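Local atomic coordinates of unsaturated glucuronyl hydrolase (Streptococcus agalactiae, PDB entry 2ZZR), a protein that hydrolyses unsaturated chondroitin, hyaluronan and heparin disaccharides, releasing the unsaturated uronic acid from glycosaminoglycan fragments. Residues 180-185 with 195-200; 109-114 with 143-148; 70-75 with 115-120; 96-101 with 132-137; 307-312 with 379-384. One frame throughout, in Å; residues are numbered along the deposited sequence.

Contact 1: residues 180-185 with 195-200; sequences QLLFFA and RQVAVN
Helix 180-189, carrying L182 and F183, runs roughly antiparallel to helix 192-209, carrying A198, with the segment axes 8.4 Å apart at their closest and their directions 151° apart. The contact is apolar throughout, and no hydrogen bond crosses it. A198 suits its central place because a lone methyl lets the backbones draw near and leaves room for a ring: its CB sits over one face of F183, 3.7 Å from the ring centroid, a CH-pi contact shifted toward the CZ side. A chi1 of -75° sets CG of F183 beside the backbone N, and the ring beyond it extends to the partner helix. At the edge of that ring, near its plane, lie V199 CG2, 4.0 Å from F183 CE2, and the aliphatic CG of R195, 4.1 Å from the same CE2. The R195 chain is extended from CG to NE; its guanidinium has V199 CG2 over one face, and NH2 bonds K261 O. On the other flank two branched side chains cross obliquely, L182 CD1 lying 3.6 Å from V197 CG1, while L182 CB packs on A198 CB at 4.0 Å. Two consecutive helices joined by a tight connection make an alpha-alpha hairpin, the building element of the alpha/alpha barrel of glycoside hydrolase family 88.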
# COMPACT_ATOMS: atom_id res chain seq x y z
N GLN A 180 -2.60 10.48 -0.34
CA GLN A 180 -2.05 10.87 0.96
C GLN A 180 -1.02 11.99 0.77
O GLN A 180 -0.94 12.92 1.57
CB GLN A 180 -1.45 9.66 1.70
CG GLN A 180 -2.42 8.47 1.85
CD GLN A 180 -3.84 8.86 2.27
OE1 GLN A 180 -4.82 8.43 1.66
NE2 GLN A 180 -3.95 9.66 3.32
N LEU A 181 -0.29 11.90 -0.34
CA LEU A 181 0.64 12.94 -0.78
C LEU A 181 -0.05 14.29 -0.87
O LEU A 181 0.51 15.33 -0.49
CB LEU A 181 1.25 12.55 -2.14
CG LEU A 181 2.10 13.55 -2.92
CD1 LEU A 181 3.33 13.96 -2.10
CD2 LEU A 181 2.51 12.95 -4.25
N LEU A 182 -1.29 14.29 -1.37
CA LEU A 182 -2.06 15.52 -1.52
C LEU A 182 -2.54 16.09 -0.19
O LEU A 182 -2.53 17.30 0.00
CB LEU A 182 -3.24 15.32 -2.48
CG LEU A 182 -2.83 14.84 -3.88
CD1 LEU A 182 -4.07 14.70 -4.75
CD2 LEU A 182 -1.82 15.79 -4.53
N PHE A 183 -2.94 15.21 0.74
CA PHE A 183 -3.29 15.66 2.09
C PHE A 183 -2.08 16.29 2.79
O PHE A 183 -2.23 17.27 3.52
CB PHE A 183 -3.85 14.52 2.95
CG PHE A 183 -5.27 14.12 2.59
CD1 PHE A 183 -5.58 12.80 2.27
CD2 PHE A 183 -6.31 15.06 2.62
CE1 PHE A 183 -6.89 12.42 1.96
CE2 PHE A 183 -7.62 14.69 2.31
CZ PHE A 183 -7.91 13.36 1.98
N PHE A 184 -0.89 15.72 2.56
CA PHE A 184 0.35 16.29 3.10
C PHE A 184 0.62 17.68 2.52
O PHE A 184 0.90 18.63 3.25
CB PHE A 184 1.55 15.36 2.84
CG PHE A 184 2.87 15.95 3.26
CD1 PHE A 184 3.29 15.85 4.58
CD2 PHE A 184 3.68 16.62 2.34
CE1 PHE A 184 4.51 16.41 4.99
CE2 PHE A 184 4.90 17.17 2.74
CZ PHE A 184 5.32 17.06 4.06
N ALA A 185 0.51 17.79 1.19
CA ALA A 185 0.71 19.08 0.53
C ALA A 185 -0.26 20.14 1.04
O ALA A 185 0.12 21.30 1.23
CB ALA A 185 0.61 18.94 -0.98
N ARG A 195 -6.43 19.41 -1.01
CA ARG A 195 -7.39 18.68 -0.20
C ARG A 195 -8.66 18.36 -1.00
O ARG A 195 -9.17 17.25 -0.92
CB ARG A 195 -7.75 19.46 1.08
CG ARG A 195 -8.65 18.67 2.02
CD ARG A 195 -8.95 19.37 3.34
NE ARG A 195 -9.50 18.40 4.29
CZ ARG A 195 -10.78 18.02 4.33
NH1 ARG A 195 -11.66 18.55 3.50
NH2 ARG A 195 -11.17 17.11 5.22
N GLN A 196 -9.14 19.34 -1.77
CA GLN A 196 -10.33 19.16 -2.60
C GLN A 196 -10.17 18.00 -3.58
O GLN A 196 -11.07 17.18 -3.70
CB GLN A 196 -10.68 20.45 -3.34
CG GLN A 196 -11.22 21.53 -2.42
CD GLN A 196 -11.27 22.92 -3.05
OE1 GLN A 196 -10.58 23.21 -4.04
NE2 GLN A 196 -12.06 23.80 -2.45
N VAL A 197 -9.03 17.93 -4.25
CA VAL A 197 -8.74 16.83 -5.18
C VAL A 197 -8.70 15.49 -4.45
O VAL A 197 -9.29 14.51 -4.91
CB VAL A 197 -7.43 17.09 -5.96
CG1 VAL A 197 -6.94 15.82 -6.66
CG2 VAL A 197 -7.64 18.20 -6.97
N ALA A 198 -8.00 15.45 -3.31
CA ALA A 198 -7.92 14.22 -2.51
C ALA A 198 -9.30 13.73 -2.07
O ALA A 198 -9.63 12.54 -2.22
CB ALA A 198 -7.00 14.43 -1.31
N VAL A 199 -10.10 14.64 -1.55
CA VAL A 199 -11.43 14.30 -1.06
C VAL A 199 -12.34 13.83 -2.21
O VAL A 199 -12.99 12.78 -2.09
CB VAL A 199 -12.06 15.49 -0.30
CG1 VAL A 199 -13.53 15.22 -0.00
CG2 VAL A 199 -11.28 15.73 0.98
N ASN A 200 -12.36 14.59 -3.30
CA ASN A 200 -13.17 14.23 -4.47
C ASN A 200 -12.77 12.88 -5.01
O ASN A 200 -13.64 12.04 -5.30
CB ASN A 200 -13.04 15.27 -5.59
CG ASN A 200 -13.76 16.57 -5.27
OD1 ASN A 200 -14.48 16.66 -4.28
ND2 ASN A 200 -13.58 17.57 -6.12

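Contact 2: residues 109-114 with 143-148; sequences ALDHHD and ADKLME
K145, near the C-terminal end of helix 133-147, reaches L110 and D111 in the loop that leads to D114, the probable nucleophile, and it centres a salt-bridge network of D111, K145 and E148. The electrostatic part is gathered at K145 NZ. It donates to D111 OD2 at 3.1 Å, on the anti side of that oxygen and 33° out of the carboxylate plane, and to E148 OE1 at 3.2 Å, which it meets from above the carboxylate plane. D111 OD2 and E148 OE1 are 5.3 Å apart, and the positive charges of K145 and of R107, which pairs with E148, probably offset their repulsion. A lysine suits this place: its chain, bent at chi2 and chi4, is long enough to bring the ammonium back against the loop. The main chain takes part as well. D111 is the centre of an inverse gamma turn, and K145 NZ donates to L110 O at 3.1 Å from well above the carbonyl plane. Apolar contacts flank the charges: L110 CB rests on K145 CE at 3.9 Å, and L146 CD1 packs at 4.1 Å from H113 CB. The imidazole of H113 leads away from the helix to bond D174, the presumed proton donor, so the packing borders the active site. Water 1 accepts from K145 NZ at 3.1 Å and lies 3.0 Å from H112 O.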
# COMPACT_ATOMS: atom_id res chain seq x y z
N ALA A 109 9.77 9.93 -16.19
CA ALA A 109 8.92 8.76 -15.92
C ALA A 109 7.87 9.00 -14.82
O ALA A 109 7.71 8.17 -13.92
CB ALA A 109 9.79 7.53 -15.59
N LEU A 110 7.17 10.12 -14.91
CA LEU A 110 6.19 10.48 -13.87
C LEU A 110 4.78 10.80 -14.40
O LEU A 110 3.99 11.43 -13.70
CB LEU A 110 6.73 11.63 -13.01
CG LEU A 110 7.95 11.33 -12.12
CD1 LEU A 110 8.44 12.60 -11.44
CD2 LEU A 110 7.64 10.25 -11.08
N ASP A 111 4.47 10.34 -15.61
CA ASP A 111 3.14 10.59 -16.19
C ASP A 111 2.18 9.47 -15.83
O ASP A 111 1.74 8.69 -16.67
CB ASP A 111 3.25 10.80 -17.70
CG ASP A 111 4.19 11.91 -18.04
OD1 ASP A 111 5.19 11.65 -18.76
OD2 ASP A 111 3.98 13.05 -17.55
N HIS A 112 1.87 9.41 -14.53
CA HIS A 112 1.00 8.40 -13.96
C HIS A 112 0.59 8.93 -12.57
O HIS A 112 0.97 10.04 -12.19
CB HIS A 112 1.73 7.05 -13.87
CG HIS A 112 3.03 7.12 -13.14
ND1 HIS A 112 4.25 7.03 -13.77
CD2 HIS A 112 3.30 7.28 -11.82
CE1 HIS A 112 5.22 7.12 -12.88
NE2 HIS A 112 4.67 7.28 -11.69
N HIS A 113 -0.18 8.13 -11.84
CA HIS A 113 -0.75 8.57 -10.57
C HIS A 113 0.02 8.02 -9.36
O HIS A 113 -0.42 8.20 -8.22
CB HIS A 113 -2.21 8.11 -10.49
CG HIS A 113 -2.36 6.63 -10.46
ND1 HIS A 113 -2.23 5.84 -11.59
CD2 HIS A 113 -2.58 5.77 -9.43
CE1 HIS A 113 -2.40 4.57 -11.26
NE2 HIS A 113 -2.62 4.51 -9.96
N ASP A 114 1.14 7.35 -9.61
CA ASP A 114 1.90 6.69 -8.53
C ASP A 114 2.95 7.58 -7.86
O ASP A 114 3.94 7.08 -7.31
CB ASP A 114 2.50 5.37 -9.02
CG ASP A 114 1.44 4.32 -9.30
OD1 ASP A 114 0.50 4.17 -8.49
OD2 ASP A 114 1.56 3.62 -10.33
N ALA A 143 3.61 16.38 -5.48
CA ALA A 143 2.19 16.64 -5.28
C ALA A 143 1.62 17.42 -6.47
O ALA A 143 0.57 17.07 -7.00
CB ALA A 143 1.95 17.38 -3.97
N ASP A 144 2.33 18.47 -6.89
CA ASP A 144 1.91 19.26 -8.05
C ASP A 144 1.86 18.40 -9.32
O ASP A 144 0.95 18.54 -10.14
CB ASP A 144 2.83 20.46 -8.26
CG ASP A 144 2.67 21.51 -7.17
OD1 ASP A 144 1.59 21.55 -6.54
OD2 ASP A 144 3.63 22.28 -6.94
N LYS A 145 2.84 17.51 -9.46
CA LYS A 145 2.86 16.57 -10.59
C LYS A 145 1.61 15.68 -10.58
O LYS A 145 0.97 15.48 -11.62
CB LYS A 145 4.14 15.73 -10.58
CG LYS A 145 4.33 14.83 -11.80
CD LYS A 145 4.62 15.65 -13.06
CE LYS A 145 4.75 14.75 -14.29
NZ LYS A 145 3.43 14.28 -14.76
N LEU A 146 1.26 15.17 -9.40
CA LEU A 146 0.07 14.34 -9.25
C LEU A 146 -1.22 15.10 -9.58
O LEU A 146 -2.12 14.57 -10.23
CB LEU A 146 0.01 13.74 -7.84
CG LEU A 146 -1.13 12.75 -7.57
CD1 LEU A 146 -1.09 11.57 -8.55
CD2 LEU A 146 -1.10 12.28 -6.13
N MET A 147 -1.29 16.35 -9.13
CA MET A 147 -2.45 17.22 -9.38
C MET A 147 -2.75 17.40 -10.88
O MET A 147 -3.91 17.62 -11.25
CB MET A 147 -2.24 18.59 -8.71
CG MET A 147 -2.29 18.54 -7.18
SD MET A 147 -3.96 18.31 -6.54
CE MET A 147 -4.57 19.98 -6.64
N GLU A 148 -1.72 17.29 -11.71
CA GLU A 148 -1.85 17.46 -13.17
C GLU A 148 -2.83 16.46 -13.80
O GLU A 148 -3.38 16.71 -14.88
CB GLU A 148 -0.49 17.33 -13.87
CG GLU A 148 0.51 18.44 -13.57
CD GLU A 148 1.89 18.15 -14.16
OE1 GLU A 148 2.03 17.18 -14.94
OE2 GLU A 148 2.83 18.90 -13.83
O HOH W 1 1.37 12.91 -12.89

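Contact 3: residues 70-75 with 115-120; sequences NGFWTG and LGFLYT
F72 and F117 cross obliquely, with CZ of F72 3.3 Å from CD2 of F117. Their ring centroids are 5.3 Å apart and the planes stand at 48°, an oblique aromatic pair. Both rings leave their helices alike, CG anti to the carbonyl carbon (chi1 -65° for F72), and meet on one side of the helix pair. Beside them the backbones close in: G71 CA comes within 3.4 Å of L118 O in a CA-H...O contact, an approach that glycine, lacking a CB, allows. L118 CD2 reaches across to N70 N at 3.7 Å, and the leucine and N70 side chains lie side by side, pointing the same way. Water 2 sits between G71 N and F117 O, 2.8 Å from each, its bonds to both weak. The absence of a side chain at G71 allows the axes of segments 70-75 and 115-120 to come within 7.2 Å at 30°, as suits neighbouring helices of like direction in an alpha/alpha barrel. Further out, W250 and W68 both meet the F117 ring, and the side chain of D114, a likely substrate-binding residue, comes within about 3 Å of that of F117 at their nearest atoms, which places the aromatic pair beside the active site. F117 N is bonded by N178 OD1. On the far side of helix 115-130, the Y119 hydroxyl bonds F100 O, tying this helix to helix 87-105.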
# COMPACT_ATOMS: atom_id res chain seq x y z
N ASN A 70 10.26 2.47 -6.89
CA ASN A 70 11.56 2.85 -6.31
C ASN A 70 11.49 3.37 -4.87
O ASN A 70 12.40 3.11 -4.08
CB ASN A 70 12.26 3.89 -7.18
CG ASN A 70 12.54 3.38 -8.57
OD1 ASN A 70 13.63 2.87 -8.86
ND2 ASN A 70 11.54 3.48 -9.44
N GLY A 71 10.42 4.08 -4.55
CA GLY A 71 10.20 4.65 -3.22
C GLY A 71 10.10 3.63 -2.10
O GLY A 71 10.42 3.94 -0.95
N PHE A 72 9.65 2.41 -2.43
CA PHE A 72 9.51 1.34 -1.45
C PHE A 72 10.86 0.87 -0.92
O PHE A 72 10.98 0.51 0.25
CB PHE A 72 8.72 0.15 -2.01
CG PHE A 72 7.28 0.47 -2.31
CD1 PHE A 72 6.40 0.85 -1.29
CD2 PHE A 72 6.80 0.40 -3.62
CE1 PHE A 72 5.07 1.15 -1.57
CE2 PHE A 72 5.47 0.70 -3.91
CZ PHE A 72 4.61 1.08 -2.89
N TRP A 73 11.88 0.89 -1.78
CA TRP A 73 13.25 0.60 -1.35
C TRP A 73 13.72 1.62 -0.30
O TRP A 73 14.13 1.23 0.80
CB TRP A 73 14.20 0.57 -2.56
CG TRP A 73 15.67 0.61 -2.19
CD1 TRP A 73 16.56 1.60 -2.49
CD2 TRP A 73 16.40 -0.38 -1.45
NE1 TRP A 73 17.81 1.29 -1.98
CE2 TRP A 73 17.74 0.08 -1.34
CE3 TRP A 73 16.06 -1.62 -0.87
CZ2 TRP A 73 18.73 -0.65 -0.67
CZ3 TRP A 73 17.05 -2.35 -0.20
CH2 TRP A 73 18.37 -1.85 -0.11
N THR A 74 13.63 2.90 -0.64
CA THR A 74 14.00 3.99 0.27
C THR A 74 13.19 3.91 1.56
O THR A 74 13.74 4.11 2.65
CB THR A 74 13.83 5.37 -0.39
OG1 THR A 74 14.38 5.35 -1.71
CG2 THR A 74 14.52 6.46 0.44
N GLY A 75 11.90 3.58 1.45
CA GLY A 75 11.05 3.37 2.63
C GLY A 75 11.55 2.30 3.58
O GLY A 75 11.49 2.47 4.80
N LEU A 115 2.72 8.90 -7.89
CA LEU A 115 3.62 9.88 -7.27
C LEU A 115 3.74 9.67 -5.75
O LEU A 115 4.81 9.89 -5.17
CB LEU A 115 3.15 11.31 -7.57
CG LEU A 115 3.60 11.99 -8.88
CD1 LEU A 115 5.11 12.20 -8.91
CD2 LEU A 115 3.15 11.21 -10.11
N GLY A 116 2.65 9.24 -5.13
CA GLY A 116 2.63 8.96 -3.69
C GLY A 116 3.46 7.75 -3.32
O GLY A 116 4.28 7.82 -2.41
N PHE A 117 3.26 6.64 -4.02
CA PHE A 117 4.10 5.45 -3.81
C PHE A 117 5.58 5.80 -3.93
O PHE A 117 6.42 5.28 -3.18
CB PHE A 117 3.78 4.35 -4.82
CG PHE A 117 2.52 3.57 -4.52
CD1 PHE A 117 1.70 3.15 -5.57
CD2 PHE A 117 2.16 3.23 -3.22
CE1 PHE A 117 0.54 2.42 -5.31
CE2 PHE A 117 1.00 2.50 -2.96
CZ PHE A 117 0.19 2.09 -4.01
N LEU A 118 5.91 6.66 -4.89
CA LEU A 118 7.29 7.03 -5.15
C LEU A 118 7.86 7.99 -4.11
O LEU A 118 8.96 7.77 -3.60
CB LEU A 118 7.43 7.63 -6.56
CG LEU A 118 7.42 6.61 -7.70
CD1 LEU A 118 7.29 7.30 -9.04
CD2 LEU A 118 8.67 5.71 -7.66
N TYR A 119 7.11 9.04 -3.80
CA TYR A 119 7.64 10.16 -3.01
C TYR A 119 7.33 10.12 -1.53
O TYR A 119 8.07 10.68 -0.73
CB TYR A 119 7.24 11.50 -3.64
CG TYR A 119 8.08 11.76 -4.88
CD1 TYR A 119 9.23 12.54 -4.81
CD2 TYR A 119 7.75 11.16 -6.10
CE1 TYR A 119 10.02 12.75 -5.94
CE2 TYR A 119 8.54 11.36 -7.23
CZ TYR A 119 9.67 12.15 -7.14
OH TYR A 119 10.46 12.34 -8.25
N THR A 120 6.24 9.44 -1.15
CA THR A 120 5.87 9.37 0.27
C THR A 120 6.86 8.58 1.16
O THR A 120 7.32 9.11 2.17
CB THR A 120 4.41 8.88 0.46
OG1 THR A 120 3.52 9.78 -0.21
CG2 THR A 120 4.06 8.81 1.96
O HOH W 2 7.66 3.56 -5.01

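Contact 4: residues 96-101 with 132-137; sequences NVLSFL and DVKALE
Two helices of the alpha barrel that run in the same general direction, 87-105 and 133-147, meet where V97, L98 and L101 pack on the first turns of the second; the segment axes stand 9.3 Å apart at 37°. V97 CG1 lies 3.8 Å from A135 CA, a small residue that admits the valine branch. L101 is the most covered: its CD2 rests on K134 CB at 3.8 Å and its CD1 faces E137 OE1 at 3.9 Å, the leucine crossing both chains at about a right angle. Nearer solvent, L98 CD2 touches K134 CD at 3.6 Å, using the aliphatic part of the lysine chain. D132 is the N-cap: its OD2 accepts from A135 N at 2.9 Å through the anti lone pair and weakly from K134 N, which suits an aspartate at a helix start. E137 pairs through OE1 with K141, one turn on. Helix 115-130 lies alongside, E126 touching V97 and D132, while L136 packs on F184 of helix 180-189.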
# COMPACT_ATOMS: atom_id res chain seq x y z
N ASN A 96 19.07 8.59 -2.13
CA ASN A 96 17.84 8.25 -2.85
C ASN A 96 16.93 9.47 -2.97
O ASN A 96 16.43 9.78 -4.05
CB ASN A 96 17.07 7.11 -2.16
CG ASN A 96 17.71 5.75 -2.34
OD1 ASN A 96 18.78 5.61 -2.97
ND2 ASN A 96 17.07 4.73 -1.78
N VAL A 97 16.72 10.17 -1.86
CA VAL A 97 15.94 11.41 -1.85
C VAL A 97 16.42 12.42 -2.90
O VAL A 97 15.62 13.02 -3.61
CB VAL A 97 15.91 12.05 -0.43
CG1 VAL A 97 15.31 13.45 -0.47
CG2 VAL A 97 15.13 11.15 0.53
N LEU A 98 17.74 12.59 -3.01
CA LEU A 98 18.29 13.53 -3.99
C LEU A 98 18.00 13.07 -5.42
O LEU A 98 17.72 13.89 -6.29
CB LEU A 98 19.79 13.75 -3.76
CG LEU A 98 20.15 14.50 -2.46
CD1 LEU A 98 21.67 14.65 -2.30
CD2 LEU A 98 19.48 15.86 -2.40
N SER A 99 18.05 11.75 -5.63
CA SER A 99 17.67 11.14 -6.90
C SER A 99 16.19 11.39 -7.22
O SER A 99 15.85 11.70 -8.36
CB SER A 99 17.95 9.63 -6.87
OG SER A 99 17.47 8.99 -8.05
N PHE A 100 15.32 11.26 -6.22
CA PHE A 100 13.90 11.58 -6.41
C PHE A 100 13.68 13.06 -6.73
O PHE A 100 12.83 13.40 -7.55
CB PHE A 100 13.07 11.13 -5.20
CG PHE A 100 12.84 9.65 -5.15
CD1 PHE A 100 13.51 8.85 -4.23
CD2 PHE A 100 11.94 9.05 -6.03
CE1 PHE A 100 13.31 7.48 -4.19
CE2 PHE A 100 11.73 7.67 -6.00
CZ PHE A 100 12.41 6.88 -5.08
N LEU A 101 14.45 13.93 -6.09
CA LEU A 101 14.41 15.35 -6.41
C LEU A 101 14.82 15.59 -7.87
O LEU A 101 14.19 16.37 -8.58
CB LEU A 101 15.29 16.16 -5.45
CG LEU A 101 15.27 17.69 -5.56
CD1 LEU A 101 13.87 18.29 -5.72
CD2 LEU A 101 15.97 18.30 -4.35
N ASP A 132 14.22 17.48 6.50
CA ASP A 132 15.08 17.84 5.36
C ASP A 132 14.32 18.66 4.31
O ASP A 132 13.28 18.24 3.81
CB ASP A 132 15.72 16.60 4.73
CG ASP A 132 16.72 16.94 3.64
OD1 ASP A 132 17.91 17.13 3.98
OD2 ASP A 132 16.31 17.06 2.46
N VAL A 133 14.86 19.84 3.99
CA VAL A 133 14.16 20.79 3.11
C VAL A 133 14.12 20.35 1.64
O VAL A 133 13.20 20.73 0.91
CB VAL A 133 14.72 22.23 3.23
CG1 VAL A 133 14.48 22.77 4.64
CG2 VAL A 133 16.20 22.29 2.86
N LYS A 134 15.11 19.57 1.20
CA LYS A 134 15.11 19.05 -0.17
C LYS A 134 14.10 17.90 -0.30
O LYS A 134 13.47 17.74 -1.35
CB LYS A 134 16.50 18.60 -0.61
CG LYS A 134 17.45 19.77 -0.90
CD LYS A 134 18.74 19.31 -1.56
CE LYS A 134 19.62 20.50 -1.95
NZ LYS A 134 19.14 21.17 -3.20
N ALA A 135 13.95 17.13 0.77
CA ALA A 135 12.90 16.10 0.85
C ALA A 135 11.51 16.73 0.78
O ALA A 135 10.62 16.22 0.08
CB ALA A 135 13.06 15.27 2.12
N LEU A 136 11.32 17.85 1.48
CA LEU A 136 10.08 18.61 1.41
C LEU A 136 9.85 19.16 -0.00
O LEU A 136 8.75 19.05 -0.54
CB LEU A 136 10.07 19.74 2.44
CG LEU A 136 8.84 20.66 2.47
CD1 LEU A 136 7.56 19.87 2.74
CD2 LEU A 136 9.01 21.78 3.50
N GLU A 137 10.89 19.76 -0.58
CA GLU A 137 10.82 20.33 -1.92
C GLU A 137 10.36 19.28 -2.94
O GLU A 137 9.46 19.54 -3.74
CB GLU A 137 12.19 20.89 -2.32
CG GLU A 137 12.22 21.55 -3.69
CD GLU A 137 13.63 21.93 -4.12
OE1 GLU A 137 13.82 22.20 -5.32
OE2 GLU A 137 14.54 21.94 -3.26

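Contact 5: residues 307-312 with 379-384; sequences TATAVC and DYYYLE
C312 SG stands anti to its carbonyl carbon (chi1 -65°), CG of Y381 takes the same position, and these settings bring the sulfur and the tyrosine together between helices 304-318 and 376-390. The two belong to the alpha/alpha barrel and run in the same general direction, segment axes 8.0 Å apart at 37°. The thiol lies 5.5 Å from the Y381 ring centroid, 74° off the ring normal, an oblique sulfur-aromatic contact. It also sits 3.3 Å from Y381 O and 3.4 Å from E384 OE2; the short cysteine side chain, ending at SG, fits between that carbonyl and the carboxylate. A308, as a methyl, allows close helix approach: its CB is 3.6 Å from Y382 N. T309 OG1, which bonds S305 O in its own helix, lies 3.4 Å from Y381 CD2 and meets the ring obliquely. The Y381 and T309 side chains also touch W250, a likely substrate-binding residue, so this packing adjoins the probable substrate site. The carboxylate of E384 is buried but well supplied with partners, R388 NE making a salt bridge to OE2 and W397 NE1 bonding OE1. That same E384 OE1 takes the Y380 hydroxyl on its anti lone pair, with OH to OE1 at 2.7 Å.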
# COMPACT_ATOMS: atom_id res chain seq x y z
N THR A 307 -1.47 -9.29 2.05
CA THR A 307 -1.64 -9.52 3.48
C THR A 307 -0.84 -8.50 4.31
O THR A 307 -1.37 -7.96 5.29
CB THR A 307 -1.33 -11.00 3.84
OG1 THR A 307 -2.29 -11.84 3.18
CG2 THR A 307 -1.42 -11.24 5.34
N ALA A 308 0.39 -8.21 3.90
CA ALA A 308 1.19 -7.18 4.58
C ALA A 308 0.49 -5.82 4.57
O ALA A 308 0.41 -5.14 5.60
CB ALA A 308 2.57 -7.07 3.95
N THR A 309 -0.04 -5.45 3.41
CA THR A 309 -0.77 -4.19 3.23
C THR A 309 -2.03 -4.13 4.10
O THR A 309 -2.30 -3.11 4.75
CB THR A 309 -1.10 -3.98 1.73
OG1 THR A 309 0.12 -4.04 0.98
CG2 THR A 309 -1.75 -2.62 1.48
N ALA A 310 -2.78 -5.23 4.14
CA ALA A 310 -3.98 -5.32 4.98
C ALA A 310 -3.66 -5.20 6.48
O ALA A 310 -4.42 -4.58 7.23
CB ALA A 310 -4.75 -6.62 4.70
N VAL A 311 -2.53 -5.78 6.90
CA VAL A 311 -2.11 -5.65 8.29
C VAL A 311 -1.91 -4.18 8.65
O VAL A 311 -2.42 -3.72 9.68
CB VAL A 311 -0.85 -6.50 8.62
CG1 VAL A 311 -0.25 -6.08 9.97
CG2 VAL A 311 -1.20 -7.99 8.64
N CYS A 312 -1.19 -3.44 7.81
CA CYS A 312 -0.98 -1.99 8.03
C CYS A 312 -2.31 -1.24 8.12
O CYS A 312 -2.48 -0.39 9.00
CB CYS A 312 -0.10 -1.39 6.93
SG CYS A 312 1.58 -2.03 6.92
N ASP A 379 7.72 -6.15 0.66
CA ASP A 379 8.82 -5.97 1.61
C ASP A 379 8.58 -4.73 2.47
O ASP A 379 8.71 -4.78 3.70
CB ASP A 379 10.15 -5.81 0.88
CG ASP A 379 10.67 -7.12 0.32
OD1 ASP A 379 10.00 -8.16 0.44
OD2 ASP A 379 11.79 -7.08 -0.26
N TYR A 380 8.24 -3.63 1.80
CA TYR A 380 8.01 -2.37 2.48
C TYR A 380 6.87 -2.47 3.52
O TYR A 380 7.05 -2.09 4.68
CB TYR A 380 7.76 -1.19 1.51
CG TYR A 380 7.35 0.00 2.33
CD1 TYR A 380 6.01 0.28 2.56
CD2 TYR A 380 8.32 0.78 2.98
CE1 TYR A 380 5.63 1.33 3.37
CE2 TYR A 380 7.94 1.84 3.80
CZ TYR A 380 6.59 2.10 4.00
OH TYR A 380 6.17 3.12 4.81
N TYR A 381 5.70 -2.97 3.10
CA TYR A 381 4.55 -3.02 4.01
C TYR A 381 4.72 -4.05 5.14
O TYR A 381 4.20 -3.86 6.24
CB TYR A 381 3.23 -3.19 3.25
CG TYR A 381 2.86 -1.97 2.44
CD1 TYR A 381 2.58 -0.75 3.07
CD2 TYR A 381 2.80 -2.02 1.04
CE1 TYR A 381 2.26 0.39 2.33
CE2 TYR A 381 2.48 -0.89 0.30
CZ TYR A 381 2.20 0.30 0.95
OH TYR A 381 1.89 1.41 0.21
N TYR A 382 5.46 -5.11 4.86
CA TYR A 382 5.82 -6.07 5.90
C TYR A 382 6.65 -5.38 6.98
O TYR A 382 6.32 -5.45 8.17
CB TYR A 382 6.57 -7.26 5.28
CG TYR A 382 7.21 -8.20 6.28
CD1 TYR A 382 6.44 -8.94 7.18
CD2 TYR A 382 8.60 -8.35 6.32
CE1 TYR A 382 7.04 -9.80 8.09
CE2 TYR A 382 9.21 -9.21 7.23
CZ TYR A 382 8.42 -9.93 8.11
OH TYR A 382 9.00 -10.79 9.02
N LEU A 383 7.72 -4.70 6.57
CA LEU A 383 8.54 -3.96 7.52
C LEU A 383 7.77 -2.81 8.20
O LEU A 383 7.95 -2.57 9.39
CB LEU A 383 9.83 -3.46 6.87
CG LEU A 383 10.89 -2.81 7.77
CD1 LEU A 383 11.28 -3.74 8.92
CD2 LEU A 383 12.10 -2.41 6.94
N GLU A 384 6.90 -2.13 7.46
CA GLU A 384 6.06 -1.09 8.06
C GLU A 384 5.16 -1.69 9.15
O GLU A 384 4.98 -1.07 10.21
CB GLU A 384 5.24 -0.33 7.02
CG GLU A 384 4.64 0.94 7.60
CD GLU A 384 3.51 1.50 6.76
OE1 GLU A 384 3.80 2.19 5.77
OE2 GLU A 384 2.33 1.25 7.11

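Overall arrangement
From the N terminus, contact 3 opens at 70-75, contact 4 at 96-101 and contact 2 at 109-114; they close in the same order, at 115-120, 132-137 and 143-148. All three therefore cross one another, tying helices 70-84, 87-105, 115-130 and 133-147 to one another and to the loop that holds D114. Contact 1 follows in series, closing the short turn of a helical hairpin and packing on helix 133-147 through A185 and V197. Contact 5 comes last and spans the longest loop, joining helix 304-318 to the C-terminal helix 376-390. No contact nests inside another. Y380 and Y381 touch F72 of contact 3, bringing the C-terminal helix against the first part of the barrel.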